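Long-range contacts in NUDIX hydrolase (Alicyclobacillus acidocaldarius subsp. acidocaldarius, PDB 3QSJ), which probably hydrolyses phosphorus-containing anhydrides, as Nudix enzymes do, with the help of bound divalent metal ions: residues V14-G19 / P211-A216; V26-R31 / V42-G47; A92-E97 / A130-L135; E109-C114 / R168-E173; L136-R141 / D153-L158. All coordinates share one frame; numbering follows the deposited sequence.

Contact 1: residues V14-G19 / P211-A216; sequences VVIRDG and PNAEIA
Asp18 and Asn212 lie side by side and point the same way, their carboxylate and amide planes 79° apart, and each binds a backbone amide at the start of helix 213-219. From the strand side, Asp18 OD1 accepts from Ala213 N at 2.8 Å, on its syn side and 24° out of the carboxylate plane. Its second oxygen acts through a water, which donates to Asp18 OD2 and accepts from Glu214 N. Asn212 caps the helix itself. With CG between the backbone N and the carbonyl carbon (chi1 58°), its amide can fold back, and Asn212 OD1 takes Ile215 N at 2.8 Å, nearly along the C=O axis. Two short polar side chains thus satisfy amides that have no acceptor in the preceding turn.

Deeper in, Ile16 reaches the helix with its tip. Ile16 CD1 lies 3.7 Å from Ala216 CB and 3.8 Å from Ala213 CA; a long branched side chain meets two alanines one turn apart, whose smallness lets the helix come close. Leu207 of helix 198-209 packs on the same isoleucine. Asn212 is a classical N-cap, here supplemented by an aspartate from the end of a Nudix-fold strand.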
# COMPACT_ATOMS: atom_id res chain seq x y z
N VAL A 14 -3.26 1.41 1.31
CA VAL A 14 -4.00 2.65 1.13
C VAL A 14 -3.66 3.43 2.38
O VAL A 14 -4.17 3.11 3.48
CB VAL A 14 -5.52 2.36 1.00
CG1 VAL A 14 -6.31 3.67 0.76
CG2 VAL A 14 -5.79 1.35 -0.12
N VAL A 15 -2.79 4.43 2.23
CA VAL A 15 -2.30 5.22 3.38
C VAL A 15 -3.08 6.53 3.38
O VAL A 15 -3.00 7.30 2.41
CB VAL A 15 -0.77 5.46 3.28
CG1 VAL A 15 -0.25 6.16 4.55
CG2 VAL A 15 -0.02 4.14 3.04
N ILE A 16 -3.79 6.79 4.45
CA ILE A 16 -4.64 7.99 4.53
C ILE A 16 -4.38 8.92 5.69
O ILE A 16 -3.71 8.56 6.65
CB ILE A 16 -6.14 7.54 4.63
CG1 ILE A 16 -6.45 6.83 6.00
CG2 ILE A 16 -6.57 6.75 3.40
CD1 ILE A 16 -8.01 6.53 6.22
N ARG A 17 -4.90 10.14 5.58
CA ARG A 17 -4.81 11.07 6.71
C ARG A 17 -6.05 12.00 6.63
O ARG A 17 -6.69 12.10 5.60
CB ARG A 17 -3.50 11.86 6.64
CG ARG A 17 -3.50 12.86 5.47
CD ARG A 17 -2.12 13.46 5.28
NE ARG A 17 -2.12 14.54 4.27
CZ ARG A 17 -1.01 15.17 3.92
NH1 ARG A 17 0.16 14.86 4.49
NH2 ARG A 17 -1.05 16.15 3.00
N ASP A 18 -6.37 12.66 7.73
CA ASP A 18 -7.41 13.68 7.71
C ASP A 18 -6.78 14.91 7.08
O ASP A 18 -5.71 15.34 7.54
CB ASP A 18 -7.87 13.99 9.12
CG ASP A 18 -8.76 12.90 9.70
OD1 ASP A 18 -9.58 12.30 8.92
OD2 ASP A 18 -8.67 12.66 10.91
N GLY A 19 -7.38 15.43 6.01
CA GLY A 19 -6.82 16.52 5.23
C GLY A 19 -7.57 17.83 5.31
O GLY A 19 -8.42 18.03 6.19
N PRO A 211 -16.43 10.06 6.62
CA PRO A 211 -16.17 11.39 7.22
C PRO A 211 -14.73 11.67 7.63
O PRO A 211 -14.28 12.80 7.47
CB PRO A 211 -17.12 11.45 8.42
CG PRO A 211 -17.43 10.02 8.73
CD PRO A 211 -17.42 9.30 7.41
N ASN A 212 -14.01 10.67 8.18
CA ASN A 212 -12.65 10.90 8.67
C ASN A 212 -11.87 9.59 8.74
O ASN A 212 -12.43 8.49 8.50
CB ASN A 212 -12.67 11.69 10.03
CG ASN A 212 -13.45 10.96 11.10
OD1 ASN A 212 -13.26 9.76 11.31
ND2 ASN A 212 -14.35 11.63 11.79
N ALA A 213 -10.56 9.70 8.98
CA ALA A 213 -9.66 8.55 9.02
C ALA A 213 -10.04 7.55 10.17
O ALA A 213 -9.94 6.33 9.98
CB ALA A 213 -8.24 9.07 9.20
N GLU A 214 -10.46 8.06 11.36
CA GLU A 214 -10.86 7.12 12.44
C GLU A 214 -12.06 6.28 12.02
O GLU A 214 -12.04 5.06 12.20
CB GLU A 214 -11.19 7.93 13.71
CG GLU A 214 -11.60 7.08 14.90
CD GLU A 214 -12.02 7.94 16.07
OE1 GLU A 214 -11.50 9.07 16.18
OE2 GLU A 214 -12.92 7.51 16.83
N ILE A 215 -13.09 6.92 11.38
CA ILE A 215 -14.26 6.15 10.92
C ILE A 215 -13.83 5.16 9.84
O ILE A 215 -14.31 4.04 9.82
CB ILE A 215 -15.46 7.05 10.52
CG1 ILE A 215 -16.05 7.85 11.74
CG2 ILE A 215 -16.52 6.28 9.75
CD1 ILE A 215 -16.50 6.98 12.96
N ALA A 216 -12.87 5.57 8.93
CA ALA A 216 -12.42 4.64 7.92
C ALA A 216 -11.74 3.40 8.54
O ALA A 216 -11.97 2.27 8.09
CB ALA A 216 -11.45 5.34 6.95
O HOH W 1 -10.00 10.81 12.23

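Contact 2: residues V26-R31 / V42-G47; sequences VLVVRR and VAFPGG. With CA (calcium ion), chain B.
Val29 with Ala43 and Arg30 with Val42 are the only bridged pairs before 42-47 swings away, the touching parts running 113° apart, so that the turn carries Gly46 to a calcium ion. Pairing is antiparallel: Val29 and Ala43 form a hydrogen-bonded pair, with Val29 N to Ala43 O at 2.9 Å and Ala43 N to Val29 O at 3.0 Å. Arg30 and Val42 follow as a non-hydrogen-bonded pair, and the guanidinium of Arg30 leads off to a salt bridge with Asp175.

Past Ala43, side chains hold the diverging chains together. Phe44 CG is anti to its carbonyl carbon (chi1 -53°), and the ring, though its first bond points away from 26-31, comes back to it with CD1 and CE1. Phe44 CE1 touches Val26 CG2 at 3.7 Å, the phenyl group crossing Val26 at about a right angle; it also meets CG1 of Val28 in one of that residue's two conformers. Leu27 O sits in the ring plane at the edge, 3.5 Å from Phe44 CD1. An alanine in place of Phe44 would probably open a gap beside Val26 CG2 and Leu27 O. Pro45 lies near Leu27 O and packs on helix 72-87, a rigid residue suited to the bend.

Gly46 O binds calcium at 2.3 Å, and Glu82 and Glu86 of helix 72-87 are further ligands. Because the ligand from this strand is a main-chain carbonyl, its position probably depends on the strand's path, which the Val29-Ala43 pairing and the packing of Phe44 and Pro45 help define.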
# COMPACT_ATOMS: atom_id res chain seq x y z
N VAL A 26 -4.98 10.82 0.61
CA VAL A 26 -4.41 9.46 0.44
C VAL A 26 -3.14 9.55 -0.39
O VAL A 26 -3.04 10.46 -1.23
CB VAL A 26 -5.50 8.55 -0.23
CG1 VAL A 26 -5.97 9.09 -1.61
CG2 VAL A 26 -5.05 7.09 -0.30
N LEU A 27 -2.19 8.61 -0.21
CA LEU A 27 -0.96 8.61 -0.98
C LEU A 27 -1.22 7.84 -2.26
O LEU A 27 -1.63 6.65 -2.25
CB LEU A 27 0.18 7.93 -0.20
CG LEU A 27 0.88 8.76 0.85
CD1 LEU A 27 1.89 7.90 1.58
CD2 LEU A 27 1.63 9.96 0.18
N VAL A 28 -0.96 8.48 -3.36
CA VAL A 28 -1.11 7.78 -4.63
C VAL A 28 0.18 7.93 -5.37
O VAL A 28 0.97 8.85 -5.08
CB VAL A 28 -2.32 8.26 -5.48
CG1 VAL A 28 -3.64 7.86 -4.83
CG2 VAL A 28 -2.26 9.77 -5.74
N VAL A 29 0.39 7.05 -6.34
CA VAL A 29 1.58 7.12 -7.22
C VAL A 29 1.14 7.00 -8.68
O VAL A 29 0.05 6.49 -8.95
CB VAL A 29 2.59 6.02 -6.86
CG1 VAL A 29 3.07 6.20 -5.38
CG2 VAL A 29 2.02 4.62 -7.10
N ARG A 30 1.98 7.46 -9.62
CA ARG A 30 1.64 7.24 -11.03
C ARG A 30 2.79 6.51 -11.71
O ARG A 30 3.93 6.92 -11.59
CB ARG A 30 1.36 8.57 -11.75
CG ARG A 30 1.07 8.30 -13.25
CD ARG A 30 0.64 9.55 -13.98
NE ARG A 30 1.67 10.59 -13.96
CZ ARG A 30 1.46 11.80 -14.46
NH1 ARG A 30 0.32 12.08 -15.07
NH2 ARG A 30 2.40 12.73 -14.37
N ARG A 31 2.48 5.42 -12.40
CA ARG A 31 3.46 4.66 -13.22
C ARG A 31 3.98 5.50 -14.36
O ARG A 31 3.21 6.15 -15.06
CB ARG A 31 2.82 3.38 -13.77
CG ARG A 31 2.40 2.46 -12.65
CD ARG A 31 1.54 1.33 -13.17
NE ARG A 31 2.36 0.37 -13.88
CZ ARG A 31 3.04 -0.61 -13.29
NH1 ARG A 31 3.03 -0.74 -11.97
NH2 ARG A 31 3.76 -1.45 -14.02
N VAL A 42 -2.70 5.59 -12.38
CA VAL A 42 -2.56 6.03 -11.00
C VAL A 42 -2.96 4.82 -10.15
O VAL A 42 -3.80 4.01 -10.58
CB VAL A 42 -3.36 7.31 -10.65
CG1 VAL A 42 -2.79 8.53 -11.40
CG2 VAL A 42 -4.86 7.14 -10.92
N ALA A 43 -2.34 4.67 -8.97
CA ALA A 43 -2.63 3.59 -8.06
C ALA A 43 -2.10 3.90 -6.67
O ALA A 43 -1.55 4.96 -6.39
CB ALA A 43 -1.97 2.30 -8.59
N PHE A 44 -2.27 2.93 -5.80
CA PHE A 44 -1.69 3.05 -4.49
C PHE A 44 -0.41 2.19 -4.51
O PHE A 44 -0.29 1.29 -5.34
CB PHE A 44 -2.65 2.51 -3.41
CG PHE A 44 -4.03 3.13 -3.49
CD1 PHE A 44 -4.22 4.50 -3.25
CD2 PHE A 44 -5.14 2.36 -3.82
CE1 PHE A 44 -5.48 5.08 -3.38
CE2 PHE A 44 -6.41 2.94 -3.95
CZ PHE A 44 -6.57 4.30 -3.75
N PRO A 45 0.52 2.40 -3.57
CA PRO A 45 1.72 1.55 -3.53
C PRO A 45 1.35 0.10 -3.32
O PRO A 45 0.39 -0.21 -2.60
CB PRO A 45 2.50 2.11 -2.30
CG PRO A 45 2.04 3.55 -2.19
CD PRO A 45 0.54 3.44 -2.51
N GLY A 46 2.07 -0.80 -3.97
CA GLY A 46 1.75 -2.22 -3.84
C GLY A 46 2.53 -3.09 -4.79
O GLY A 46 3.39 -2.59 -5.53
N GLY A 47 2.26 -4.37 -4.78
CA GLY A 47 2.97 -5.23 -5.71
C GLY A 47 2.85 -6.68 -5.31
O GLY A 47 2.13 -7.03 -4.38
CA CA B . 5.47 -1.87 -6.28
O HOH W 2 6.00 -3.64 -7.69
O HOH W 3 7.83 -1.53 -5.57

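Contact 3: residues A92-E97 / A130-L135; sequences AVRDGE and AFDLGL
Ala92-Arg94 and Ala130-Asp132 form a short antiparallel pairing closed by three backbone bonds: Asp132 N to Ala92 O at 2.6 Å, Arg94 N to Ala130 O at 3.0 Å and Ala130 N to Arg94 O at 3.1 Å. Val93 and Phe131, the non-hydrogen-bonded pair, place their side chains on the same face. There Val93 CG2 comes within 3.5 Å of Phe131 CE1, the branched valine crossing the ring slantwise, and Ala92 O lies near the ring plane at its edge.

Arg94, on the face of Ala130, meets Asp132 only through carbon: Arg94 CD is 3.8 Å from Asp132 CB, and the guanidinium and carboxylate planes stand 85° apart. The arginine bends at chi3 (-83°) and grips Asp95 O side-on with NE and NH2, that oxygen lying close to the guanidinium plane. Asp132 OD1 instead accepts from Gly134 N, met from above the carboxylate plane, an Asx turn leading into the 3-10 segment 133-135. The 3-10 segment brings Leu135 CD1 to 3.8 Å from Ala92 CB, the small alanine allowing the leucine methyl to come close.

The aromatic side of this two-strand sheet turns inward, where Phe131 packs on Leu80 of helix 72-87 and on Leu120 and Leu124 of helix 119-125, while Arg94 makes a cation-pi contact with Phe61.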
# COMPACT_ATOMS: atom_id res chain seq x y z
N ALA A 92 4.15 1.49 10.29
CA ALA A 92 3.78 0.47 11.32
C ALA A 92 4.95 -0.37 11.81
O ALA A 92 4.77 -1.53 12.15
CB ALA A 92 2.67 -0.45 10.77
N VAL A 93 6.10 0.23 11.97
CA VAL A 93 7.27 -0.49 12.52
C VAL A 93 7.40 -0.14 14.01
O VAL A 93 7.20 1.04 14.41
CB VAL A 93 8.55 -0.16 11.70
CG1 VAL A 93 9.84 -0.68 12.38
CG2 VAL A 93 8.43 -0.76 10.29
N ARG A 94 7.82 -1.15 14.82
CA ARG A 94 8.08 -0.90 16.24
C ARG A 94 9.11 -1.90 16.76
O ARG A 94 9.39 -2.90 16.10
CB ARG A 94 6.76 -1.09 17.03
CG ARG A 94 6.08 -2.42 16.74
CD ARG A 94 5.05 -2.71 17.82
NE ARG A 94 5.73 -3.30 18.97
CZ ARG A 94 5.09 -3.86 19.98
NH1 ARG A 94 3.75 -3.94 19.97
NH2 ARG A 94 5.77 -4.39 20.99
N ASP A 95 9.60 -1.69 17.99
CA ASP A 95 10.50 -2.68 18.59
C ASP A 95 9.72 -3.45 19.69
O ASP A 95 8.52 -3.22 19.89
CB ASP A 95 11.75 -2.01 19.17
CG ASP A 95 11.52 -0.99 20.26
OD1 ASP A 95 10.40 -0.97 20.83
OD2 ASP A 95 12.47 -0.26 20.58
N GLY A 96 10.41 -4.33 20.43
CA GLY A 96 9.77 -5.14 21.46
C GLY A 96 9.19 -4.34 22.59
O GLY A 96 8.28 -4.81 23.26
N GLU A 97 9.73 -3.14 22.85
CA GLU A 97 9.21 -2.27 23.91
C GLU A 97 8.04 -1.40 23.42
O GLU A 97 7.47 -0.68 24.22
CB GLU A 97 10.34 -1.39 24.49
CG GLU A 97 11.44 -2.15 25.21
CD GLU A 97 12.61 -1.27 25.65
OE1 GLU A 97 12.77 -0.15 25.11
OE2 GLU A 97 13.36 -1.72 26.54
N ALA A 130 9.92 -5.05 13.88
CA ALA A 130 8.97 -5.78 13.06
C ALA A 130 7.77 -4.92 12.89
O ALA A 130 7.66 -3.86 13.56
CB ALA A 130 8.60 -7.14 13.70
N PHE A 131 6.86 -5.36 12.01
CA PHE A 131 5.65 -4.58 11.74
C PHE A 131 4.59 -4.82 12.80
O PHE A 131 4.41 -5.96 13.25
CB PHE A 131 5.07 -4.99 10.41
CG PHE A 131 5.94 -4.52 9.26
CD1 PHE A 131 6.10 -3.15 9.00
CD2 PHE A 131 6.65 -5.44 8.49
CE1 PHE A 131 6.82 -2.70 7.90
CE2 PHE A 131 7.42 -5.00 7.40
CZ PHE A 131 7.50 -3.63 7.10
N ASP A 132 3.83 -3.76 13.12
CA ASP A 132 2.67 -3.92 14.02
C ASP A 132 1.50 -4.02 13.02
O ASP A 132 0.96 -3.00 12.52
CB ASP A 132 2.52 -2.66 14.92
CG ASP A 132 1.26 -2.76 15.79
OD1 ASP A 132 0.52 -3.80 15.66
OD2 ASP A 132 1.00 -1.81 16.59
N LEU A 133 1.09 -5.25 12.73
CA LEU A 133 -0.01 -5.48 11.77
C LEU A 133 -1.39 -5.00 12.29
O LEU A 133 -2.30 -4.78 11.48
CB LEU A 133 -0.06 -6.97 11.43
CG LEU A 133 1.23 -7.45 10.74
CD1 LEU A 133 1.16 -8.97 10.41
CD2 LEU A 133 1.60 -6.56 9.49
N GLY A 134 -1.48 -4.74 13.58
CA GLY A 134 -2.68 -4.21 14.21
C GLY A 134 -3.02 -2.81 13.69
O GLY A 134 -4.15 -2.32 13.88
N LEU A 135 -2.04 -2.13 13.10
CA LEU A 135 -2.21 -0.77 12.51
C LEU A 135 -2.78 -0.84 11.08
O LEU A 135 -3.10 0.20 10.52
CB LEU A 135 -0.88 -0.04 12.53
CG LEU A 135 -0.41 0.38 13.92
CD1 LEU A 135 1.00 1.03 13.80
CD2 LEU A 135 -1.39 1.37 14.55

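Contact 4: residues E109-C114 / R168-E173; sequences EQADLC and RLHGAE
Gln110 and Arg168 are joined by hydrogen bonds at both ends of the glutamine amide. Gln110 OE1 accepts from Arg168 NH2 at 2.8 Å, the donor tilted 19° from the carbonyl plane, and more weakly from Arg168 NE at 3.1 Å. Gln110 NE2 donates to Arg168 O at 2.9 Å, with that oxygen close to the amide plane. Gln110 is fully extended, whereas Arg168 bends at chi3 (56°), which turns NE back toward the helix. A glutamine suits the place because one amide both gives and accepts, and its NE2 also reaches Glu85 O, while Arg168 NH2 reaches Leu105 O. An alanine in place of Gln110 would probably leave Arg168 NH2 and Arg168 O without their mates across the contact, and Glu85 O without this donor.

The contact fastens helix 107-113 to the loop between strands 151-160 and 174-181 of the Nudix fold, next to helix 72-87, which carries the calcium ligands Glu82 and Glu86.

Nonpolar and aromatic contacts belong to His170. Ala111 CA lies over one ring face, a CH-pi contact 3.9 Å from the centroid and offset toward the rim. Cys114 CB approaches to 3.6 Å from His170 CD2, and Cys114 SG lies obliquely to the ring.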
# COMPACT_ATOMS: atom_id res chain seq x y z
N GLU A 109 19.00 3.80 2.09
CA GLU A 109 18.29 2.62 2.65
C GLU A 109 17.16 2.31 1.71
O GLU A 109 16.92 1.14 1.45
CB GLU A 109 17.74 2.91 4.06
CG GLU A 109 18.83 3.29 5.05
CD GLU A 109 18.32 3.69 6.42
OE1 GLU A 109 17.46 4.59 6.50
OE2 GLU A 109 18.80 3.09 7.41
N GLN A 110 16.46 3.35 1.19
CA GLN A 110 15.38 3.08 0.20
C GLN A 110 16.01 2.43 -1.04
O GLN A 110 15.46 1.48 -1.57
CB GLN A 110 14.61 4.36 -0.18
CG GLN A 110 13.46 4.12 -1.16
CD GLN A 110 12.70 5.38 -1.51
OE1 GLN A 110 13.06 6.52 -1.11
NE2 GLN A 110 11.62 5.23 -2.25
N ALA A 111 17.15 2.93 -1.48
CA ALA A 111 17.81 2.33 -2.66
C ALA A 111 18.11 0.85 -2.43
O ALA A 111 17.83 0.02 -3.31
CB ALA A 111 19.10 3.08 -2.98
N ASP A 112 18.65 0.51 -1.24
CA ASP A 112 18.97 -0.86 -0.81
C ASP A 112 17.71 -1.74 -0.75
O ASP A 112 17.78 -2.92 -1.09
CB ASP A 112 19.66 -0.86 0.56
CG ASP A 112 21.13 -0.51 0.49
OD1 ASP A 112 21.65 -0.32 -0.63
OD2 ASP A 112 21.77 -0.41 1.56
N LEU A 113 16.57 -1.19 -0.30
CA LEU A 113 15.32 -1.97 -0.25
C LEU A 113 14.82 -2.27 -1.66
O LEU A 113 14.21 -3.31 -1.87
CB LEU A 113 14.21 -1.22 0.48
CG LEU A 113 14.32 -0.95 1.96
CD1 LEU A 113 12.90 -0.70 2.52
CD2 LEU A 113 14.96 -2.08 2.73
N CYS A 114 15.10 -1.37 -2.63
CA CYS A 114 14.66 -1.58 -4.02
C CYS A 114 15.47 -2.63 -4.80
O CYS A 114 15.07 -3.04 -5.91
CB CYS A 114 14.53 -0.26 -4.76
SG CYS A 114 13.26 0.84 -4.05
N ARG A 168 8.81 9.92 -1.23
CA ARG A 168 10.06 10.15 -1.93
C ARG A 168 10.23 8.98 -2.86
O ARG A 168 10.24 7.82 -2.41
CB ARG A 168 11.22 10.22 -0.98
CG ARG A 168 12.48 10.82 -1.65
CD ARG A 168 13.76 10.74 -0.81
NE ARG A 168 14.01 9.35 -0.43
CZ ARG A 168 14.19 8.93 0.82
NH1 ARG A 168 14.26 9.80 1.82
NH2 ARG A 168 14.37 7.64 1.06
N LEU A 169 10.47 9.29 -4.14
CA LEU A 169 10.66 8.27 -5.14
C LEU A 169 12.11 7.80 -5.20
O LEU A 169 13.02 8.57 -4.91
CB LEU A 169 10.25 8.83 -6.54
CG LEU A 169 8.80 9.31 -6.67
CD1 LEU A 169 8.55 9.85 -8.11
CD2 LEU A 169 7.85 8.15 -6.37
N HIS A 170 12.30 6.55 -5.68
CA HIS A 170 13.59 5.95 -5.98
C HIS A 170 13.45 5.41 -7.39
O HIS A 170 12.48 4.70 -7.68
CB HIS A 170 13.92 4.77 -5.05
CG HIS A 170 15.16 4.05 -5.52
ND1 HIS A 170 16.43 4.58 -5.29
CD2 HIS A 170 15.29 2.95 -6.31
CE1 HIS A 170 17.28 3.77 -5.91
NE2 HIS A 170 16.65 2.80 -6.56
N GLY A 171 14.42 5.68 -8.24
CA GLY A 171 14.36 5.11 -9.58
C GLY A 171 13.31 5.75 -10.47
O GLY A 171 12.68 6.74 -10.09
N ALA A 172 13.08 5.11 -11.62
CA ALA A 172 12.25 5.61 -12.73
C ALA A 172 10.88 4.96 -12.92
O ALA A 172 10.12 5.44 -13.76
CB ALA A 172 13.05 5.54 -14.03
N GLU A 173 10.52 3.94 -12.13
CA GLU A 173 9.24 3.25 -12.30
C GLU A 173 8.02 4.11 -12.12
O GLU A 173 7.06 3.97 -12.89
CB GLU A 173 9.18 2.01 -11.42
CG GLU A 173 9.83 0.87 -12.21
CD GLU A 173 10.55 -0.22 -11.46
OE1 GLU A 173 11.68 -0.56 -11.88
OE2 GLU A 173 9.97 -0.79 -10.51

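Contact 5: residues L136-R141 / D153-L158; sequences LRRIGR and DTRFFL
Arg141 and Asp153 form a salt bridge across an antiparallel beta hairpin, strands 137-143 and 151-160, toward its turn. Arg141 lies extended and grips the carboxylate side-on, Arg141 NE to Asp153 OD1 at 2.9 Å and Arg141 NH2 to Asp153 OD2 at 2.8 Å. The register is shifted by a classic beta bulge at Ile139 and Gly140, both facing Phe156: Ile139 N gives Phe156 O a 2.8 Å bond, Gly140 N only a weak one, and Phe156 N returns to Gly140 O. Ile139 turns its branches to the opposite strand, CG1 against Phe156 CB and CG2 against Leu158 CB, both at 3.7 Å. On the other face Phe157 takes Leu136 CD2 against its CB, the two side chains crossing at about a right angle.

That face also gathers three arginines. Arg155 bends at chi2 (67°), and its CD lies over the centre of the Arg138 guanidinium. Arg138 NH1 and Arg155 NH1 are 3.5 Å apart, like charges probably tolerated because acids beyond the hairpin bind them: Asp69 and Asp72 hold Arg138, Asp71 and Asp72 hold Arg155. Arg155 NH2 sits 3.4 Å above the plane of the Arg141 guanidinium, over its centre.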
# COMPACT_ATOMS: atom_id res chain seq x y z
N LEU A 136 -2.98 -2.04 10.54
CA LEU A 136 -3.60 -2.17 9.19
C LEU A 136 -4.95 -2.81 9.26
O LEU A 136 -5.15 -3.68 10.12
CB LEU A 136 -2.74 -3.05 8.24
CG LEU A 136 -1.66 -2.25 7.46
CD1 LEU A 136 -0.61 -1.56 8.43
CD2 LEU A 136 -0.87 -3.26 6.63
N ARG A 137 -5.85 -2.36 8.39
CA ARG A 137 -7.16 -2.93 8.29
C ARG A 137 -7.29 -3.58 6.90
O ARG A 137 -7.06 -2.92 5.88
CB ARG A 137 -8.23 -1.83 8.48
CG ARG A 137 -9.65 -2.31 8.31
CD ARG A 137 -10.66 -1.14 8.21
NE ARG A 137 -12.02 -1.66 8.12
CZ ARG A 137 -12.78 -1.97 9.16
NH1 ARG A 137 -12.32 -1.81 10.40
NH2 ARG A 137 -14.00 -2.51 8.98
N ARG A 138 -7.70 -4.85 6.84
CA ARG A 138 -8.02 -5.46 5.55
C ARG A 138 -9.30 -4.79 5.07
O ARG A 138 -10.32 -4.81 5.79
CB ARG A 138 -8.21 -6.99 5.71
CG ARG A 138 -8.74 -7.57 4.45
CD ARG A 138 -8.81 -9.09 4.42
NE ARG A 138 -9.68 -9.54 3.34
CZ ARG A 138 -9.74 -10.81 2.92
NH1 ARG A 138 -8.93 -11.73 3.45
NH2 ARG A 138 -10.58 -11.15 1.95
N ILE A 139 -9.26 -4.20 3.83
CA ILE A 139 -10.47 -3.57 3.29
C ILE A 139 -11.00 -4.20 2.02
O ILE A 139 -12.07 -3.83 1.54
CB ILE A 139 -10.27 -2.06 3.13
CG1 ILE A 139 -9.08 -1.79 2.15
CG2 ILE A 139 -10.03 -1.43 4.51
CD1 ILE A 139 -8.92 -0.26 1.78
N GLY A 140 -10.24 -5.12 1.43
CA GLY A 140 -10.80 -5.77 0.26
C GLY A 140 -9.91 -6.82 -0.35
O GLY A 140 -8.73 -6.92 0.00
N ARG A 141 -10.47 -7.55 -1.31
CA ARG A 141 -9.67 -8.51 -2.07
C ARG A 141 -10.27 -8.53 -3.46
O ARG A 141 -11.50 -8.61 -3.60
CB ARG A 141 -9.73 -9.89 -1.44
CG ARG A 141 -8.89 -10.94 -2.15
CD ARG A 141 -9.12 -12.31 -1.50
NE ARG A 141 -8.35 -13.34 -2.23
CZ ARG A 141 -8.18 -14.59 -1.83
NH1 ARG A 141 -8.81 -15.05 -0.75
NH2 ARG A 141 -7.38 -15.41 -2.53
N ASP A 153 -4.32 -11.33 -7.79
CA ASP A 153 -5.32 -11.56 -6.74
C ASP A 153 -4.80 -10.66 -5.64
O ASP A 153 -3.80 -11.00 -4.99
CB ASP A 153 -5.29 -13.02 -6.34
CG ASP A 153 -6.25 -13.41 -5.25
OD1 ASP A 153 -6.75 -12.52 -4.55
OD2 ASP A 153 -6.50 -14.61 -5.10
N THR A 154 -5.38 -9.46 -5.52
CA THR A 154 -4.78 -8.40 -4.70
C THR A 154 -5.52 -8.14 -3.41
O THR A 154 -6.75 -7.97 -3.43
CB THR A 154 -4.76 -7.12 -5.53
OG1 THR A 154 -4.05 -7.37 -6.77
CG2 THR A 154 -4.05 -5.94 -4.74
N ARG A 155 -4.77 -8.12 -2.30
CA ARG A 155 -5.31 -7.88 -0.96
C ARG A 155 -5.09 -6.41 -0.67
O ARG A 155 -3.98 -5.94 -0.78
CB ARG A 155 -4.57 -8.74 0.07
CG ARG A 155 -5.45 -9.14 1.29
CD ARG A 155 -6.61 -10.12 0.97
NE ARG A 155 -6.18 -11.27 0.19
CZ ARG A 155 -5.84 -12.47 0.70
NH1 ARG A 155 -5.87 -12.68 2.02
NH2 ARG A 155 -5.43 -13.44 -0.09
N PHE A 156 -6.14 -5.68 -0.27
CA PHE A 156 -6.03 -4.25 0.01
C PHE A 156 -6.08 -4.02 1.57
O PHE A 156 -6.94 -4.52 2.27
CB PHE A 156 -7.26 -3.50 -0.60
CG PHE A 156 -7.12 -3.32 -2.09
CD1 PHE A 156 -6.73 -2.10 -2.62
CD2 PHE A 156 -7.24 -4.41 -2.96
CE1 PHE A 156 -6.51 -1.94 -4.01
CE2 PHE A 156 -7.01 -4.25 -4.36
CZ PHE A 156 -6.63 -3.02 -4.86
N PHE A 157 -5.17 -3.20 2.05
CA PHE A 157 -5.06 -2.83 3.44
C PHE A 157 -5.11 -1.33 3.54
O PHE A 157 -4.59 -0.59 2.65
CB PHE A 157 -3.73 -3.36 4.06
CG PHE A 157 -3.75 -4.86 4.13
CD1 PHE A 157 -4.36 -5.51 5.20
CD2 PHE A 157 -3.15 -5.61 3.13
CE1 PHE A 157 -4.36 -6.91 5.27
CE2 PHE A 157 -3.18 -7.02 3.19
CZ PHE A 157 -3.89 -7.65 4.19
N LEU A 158 -5.64 -0.88 4.65
CA LEU A 158 -5.72 0.55 4.96
C LEU A 158 -4.89 0.84 6.23
O LEU A 158 -4.92 0.04 7.17
CB LEU A 158 -7.21 0.88 5.25
CG LEU A 158 -7.52 2.33 5.58
CD1 LEU A 158 -7.52 3.17 4.26
CD2 LEU A 158 -8.95 2.46 6.18

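Contacts 2 and 5 are buried pairings within the larger sheet; contacts 1 and 3 are partly buried, and contact 4 is at the surface. Strand 7-18 links contact 1 to both core pairings: Val15 O lies 3.0 Å from Leu27 N, and Val14 N lies 2.8 Å from Phe157 O, each probably a hydrogen bond. Contact 3 touches contact 5 by packing alone, Ala92 CB on Leu136 CD1. Helix 72-87 is a common neighbour of contacts 2 to 5. Chemistry changes with position: contact 2 adds a calcium ligand to backbone pairing and apolar packing, contact 5 an arginine cluster, and contact 3 is a short pairing with one aromatic face. In contact 1 a strand carboxylate binds a helix amide; in contact 4 a helix glutamine binds a loop.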